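PDB 2P3E: diaminopimelate decarboxylase from Aquifex aeolicus, which probably catalyses the pyridoxal 5'-phosphate-dependent decarboxylation of meso-diaminopimelate to L-lysine, the last step of lysine biosynthesis. Local coordinates for residues H326-V331 with Y368-A374. Residues are numbered along the deposited sequence; the frame is centred on the assembly and turned at random.
Sequences HHIIPV and YLAVLSA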
ATOM      1  N   HIS B 326       7.732  11.123 -10.804  1.00 13.74           N
ATOM      2  CA  HIS B 326       6.671  12.124 -10.801  1.00 13.59           C
ATOM      3  C   HIS B 326       7.328  13.510 -10.756  1.00 13.57           C
ATOM      4  O   HIS B 326       8.200  13.756  -9.924  1.00 13.37           O
ATOM      5  CB  HIS B 326       5.757  11.954  -9.578  1.00 13.04           C
ATOM      6  CG  HIS B 326       4.852  10.764  -9.670  1.00 13.27           C
ATOM      7  ND1 HIS B 326       3.522  10.865 -10.017  1.00 13.09           N
ATOM      8  CD2 HIS B 326       5.092   9.442  -9.473  1.00 13.78           C
ATOM      9  CE1 HIS B 326       2.981   9.655 -10.045  1.00 14.01           C
ATOM     10  NE2 HIS B 326       3.911   8.777  -9.713  1.00 14.10           N
ATOM     11  N   HIS B 327       6.902  14.387 -11.651  1.00 13.59           N
ATOM     12  CA  HIS B 327       7.378  15.766 -11.672  1.00 14.27           C
ATOM     13  C   HIS B 327       6.871  16.498 -10.427  1.00 14.55           C
ATOM     14  O   HIS B 327       5.697  16.372 -10.051  1.00 13.18           O
ATOM     15  CB  HIS B 327       6.942  16.467 -12.958  1.00 14.46           C
ATOM     16  CG  HIS B 327       7.761  17.683 -13.301  1.00 16.34           C
ATOM     17  ND1 HIS B 327       9.122  17.634 -13.492  1.00 18.41           N
ATOM     18  CD2 HIS B 327       7.399  18.973 -13.506  1.00 18.78           C
ATOM     19  CE1 HIS B 327       9.573  18.847 -13.780  1.00 19.09           C
ATOM     20  NE2 HIS B 327       8.544  19.676 -13.809  1.00 19.72           N
ATOM     21  N   ILE B 328       7.782  17.213  -9.762  1.00 14.48           N
ATOM     22  CA  ILE B 328       7.450  17.948  -8.532  1.00 14.88           C
ATOM     23  C   ILE B 328       7.852  19.426  -8.690  1.00 15.52           C
ATOM     24  O   ILE B 328       9.008  19.722  -9.011  1.00 15.35           O
ATOM     25  CB  ILE B 328       8.119  17.336  -7.269  1.00 14.76           C
ATOM     26  CG1 ILE B 328       7.724  15.842  -7.129  1.00 14.61           C
ATOM     27  CG2 ILE B 328       7.737  18.133  -6.018  1.00 15.12           C
ATOM     28  CD1 ILE B 328       8.317  15.130  -5.923  1.00 13.54           C
ATOM     29  N   ILE B 329       6.889  20.316  -8.459  1.00 15.27           N
ATOM     30  CA  ILE B 329       7.065  21.748  -8.657  1.00 16.55           C
ATOM     31  C   ILE B 329       6.574  22.513  -7.432  1.00 16.83           C
ATOM     32  O   ILE B 329       5.671  22.033  -6.716  1.00 16.65           O
ATOM     33  CB  ILE B 329       6.314  22.251  -9.926  1.00 15.85           C
ATOM     34  CG1 ILE B 329       4.794  22.018  -9.792  1.00 16.20           C
ATOM     35  CG2 ILE B 329       6.896  21.571 -11.166  1.00 18.10           C
ATOM     36  CD1 ILE B 329       3.932  22.526 -10.965  1.00 16.28           C
ATOM     37  N   PRO B 330       7.143  23.713  -7.192  1.00 17.66           N
ATOM     38  CA  PRO B 330       6.626  24.535  -6.101  1.00 17.62           C
ATOM     39  C   PRO B 330       5.274  25.170  -6.449  1.00 18.51           C
ATOM     40  O   PRO B 330       4.995  25.499  -7.620  1.00 18.71           O
ATOM     41  CB  PRO B 330       7.732  25.581  -5.899  1.00 17.97           C
ATOM     42  CG  PRO B 330       8.333  25.758  -7.287  1.00 17.44           C
ATOM     43  CD  PRO B 330       8.265  24.374  -7.904  1.00 18.01           C
ATOM     44  N   VAL B 331       4.405  25.272  -5.453  1.00 18.63           N
ATOM     45  CA  VAL B 331       3.129  25.958  -5.620  1.00 19.97           C
ATOM     46  C   VAL B 331       3.386  27.483  -5.769  1.00 22.16           C
ATOM     47  O   VAL B 331       2.636  28.173  -6.459  1.00 21.95           O
ATOM     48  CB  VAL B 331       2.165  25.624  -4.435  1.00 19.69           C
ATOM     49  CG1 VAL B 331       0.951  26.578  -4.363  1.00 19.40           C
ATOM     50  CG2 VAL B 331       1.709  24.147  -4.509  1.00 17.45           C
ATOM     51  N   TYR B 368       4.235  24.829   0.045  1.00 17.75           N
ATOM     52  CA  TYR B 368       3.610  23.657  -0.577  1.00 17.50           C
ATOM     53  C   TYR B 368       4.286  23.252  -1.888  1.00 17.07           C
ATOM     54  O   TYR B 368       4.762  24.120  -2.642  1.00 16.83           O
ATOM     55  CB  TYR B 368       2.123  23.922  -0.841  1.00 17.70           C
ATOM     56  CG  TYR B 368       1.363  24.383   0.374  1.00 17.86           C
ATOM     57  CD1 TYR B 368       0.962  23.472   1.356  1.00 16.95           C
ATOM     58  CD2 TYR B 368       1.048  25.744   0.550  1.00 17.28           C
ATOM     59  CE1 TYR B 368       0.253  23.911   2.493  1.00 18.67           C
ATOM     60  CE2 TYR B 368       0.348  26.189   1.683  1.00 16.98           C
ATOM     61  CZ  TYR B 368      -0.043  25.272   2.637  1.00 17.70           C
ATOM     62  OH  TYR B 368      -0.751  25.688   3.742  1.00 19.16           O
ATOM     63  N   LEU B 369       4.314  21.938  -2.152  1.00 15.81           N
ATOM     64  CA  LEU B 369       4.782  21.394  -3.433  1.00 15.27           C
ATOM     65  C   LEU B 369       3.624  20.669  -4.141  1.00 15.57           C
ATOM     66  O   LEU B 369       2.713  20.160  -3.476  1.00 15.12           O
ATOM     67  CB  LEU B 369       5.932  20.397  -3.203  1.00 15.12           C
ATOM     68  CG  LEU B 369       7.174  20.881  -2.421  1.00 16.12           C
ATOM     69  CD1 LEU B 369       8.208  19.760  -2.238  1.00 14.25           C
ATOM     70  CD2 LEU B 369       7.776  22.059  -3.170  1.00 15.80           C
ATOM     71  N   ALA B 370       3.651  20.662  -5.474  1.00 14.64           N
ATOM     72  CA  ALA B 370       2.724  19.899  -6.298  1.00 14.89           C
ATOM     73  C   ALA B 370       3.429  18.722  -6.963  1.00 14.66           C
ATOM     74  O   ALA B 370       4.407  18.904  -7.695  1.00 14.10           O
ATOM     75  CB  ALA B 370       2.065  20.796  -7.355  1.00 15.22           C
ATOM     76  N   VAL B 371       2.929  17.519  -6.686  1.00 13.32           N
ATOM     77  CA  VAL B 371       3.416  16.286  -7.302  1.00 13.00           C
ATOM     78  C   VAL B 371       2.471  15.965  -8.464  1.00 12.96           C
ATOM     79  O   VAL B 371       1.274  15.718  -8.258  1.00 12.47           O
ATOM     80  CB  VAL B 371       3.460  15.089  -6.287  1.00 12.45           C
ATOM     81  CG1 VAL B 371       4.042  13.825  -6.939  1.00 12.74           C
ATOM     82  CG2 VAL B 371       4.264  15.471  -5.016  1.00 13.01           C
ATOM     83  N   LEU B 372       3.000  15.986  -9.691  1.00 12.36           N
ATOM     84  CA  LEU B 372       2.126  15.861 -10.868  1.00 13.01           C
ATOM     85  C   LEU B 372       1.835  14.401 -11.197  1.00 12.61           C
ATOM     86  O   LEU B 372       2.482  13.505 -10.645  1.00 12.06           O
ATOM     87  CB  LEU B 372       2.737  16.573 -12.089  1.00 13.64           C
ATOM     88  CG  LEU B 372       3.090  18.059 -11.938  1.00 13.19           C
ATOM     89  CD1 LEU B 372       3.529  18.603 -13.301  1.00 15.01           C
ATOM     90  CD2 LEU B 372       1.929  18.878 -11.350  1.00 13.50           C
ATOM     91  N   SER B 373       0.844  14.175 -12.073  1.00 12.65           N
ATOM     92  CA  SER B 373       0.602  12.849 -12.663  1.00 12.58           C
ATOM     93  C   SER B 373       0.199  11.829 -11.597  1.00 12.17           C
ATOM     94  O   SER B 373       0.546  10.650 -11.672  1.00 11.25           O
ATOM     95  CB  SER B 373       1.857  12.357 -13.419  1.00 12.99           C
ATOM     96  OG  SER B 373       2.486  13.410 -14.145  1.00 15.12           O
ATOM     97  N   ALA B 374      -0.586  12.294 -10.627  1.00 12.52           N
ATOM     98  CA  ALA B 374      -0.910  11.486  -9.457  1.00 12.07           C
ATOM     99  C   ALA B 374      -2.360  10.997  -9.405  1.00 11.50           C
ATOM    100  O   ALA B 374      -2.792  10.453  -8.383  1.00 11.09           O
ATOM    101  CB  ALA B 374      -0.531  12.231  -8.183  1.00 11.75           C
TER
HETATM  102  O   HOH W   1       5.098  13.478 -13.610  1.00 12.77           O
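The carbonyl oxygen of His327 accepts the backbone N-H of Leu372 at 2.7 Å (O to N) in an almost straight bond, and the CA-H of Val371 makes a weaker approach to the same oxygen. Leu372 O is met not by the N-H of His327, which turns to a water, but by the imidazole of His326: ND1 donates to it at 2.9 Å, the acceptor lying only 2° out of the ring plane. CB of His326 points toward 368-374 and, with CG anti to the carbonyl carbon (chi1 -73°), the ring edge meets Leu372 O; histidine suits the place because a ring nitrogen can reach a main-chain carbonyl just past the strand ends, where the ladder is incomplete. The water donates to Ser373 OG, which also bonds Asn287. Strands 328-330 and 368-371 form an antiparallel ladder in the β-rich domain that accompanies the TIM-barrel domain in this decarboxylase family; strand 289-301 flanks 368-371 as well. Ile329 and Ala370 are a hydrogen-bonded pair, with Ile329 O to Ala370 N at 2.7 Å, and alanine's small CB leaves room for Ile329 CG1 at 3.9 Å. On the other face, β-branched Ile328 and Val371 lie side by side, Ile328 CG1 to Val371 CG2 4.1 Å. Pro330, lacking an N-H, fits a non-hydrogen-bonded position opposite Leu369, and Val331 N then bonds Tyr368 O. His326 also neighbours Arg318, a probable substrate-binding residue.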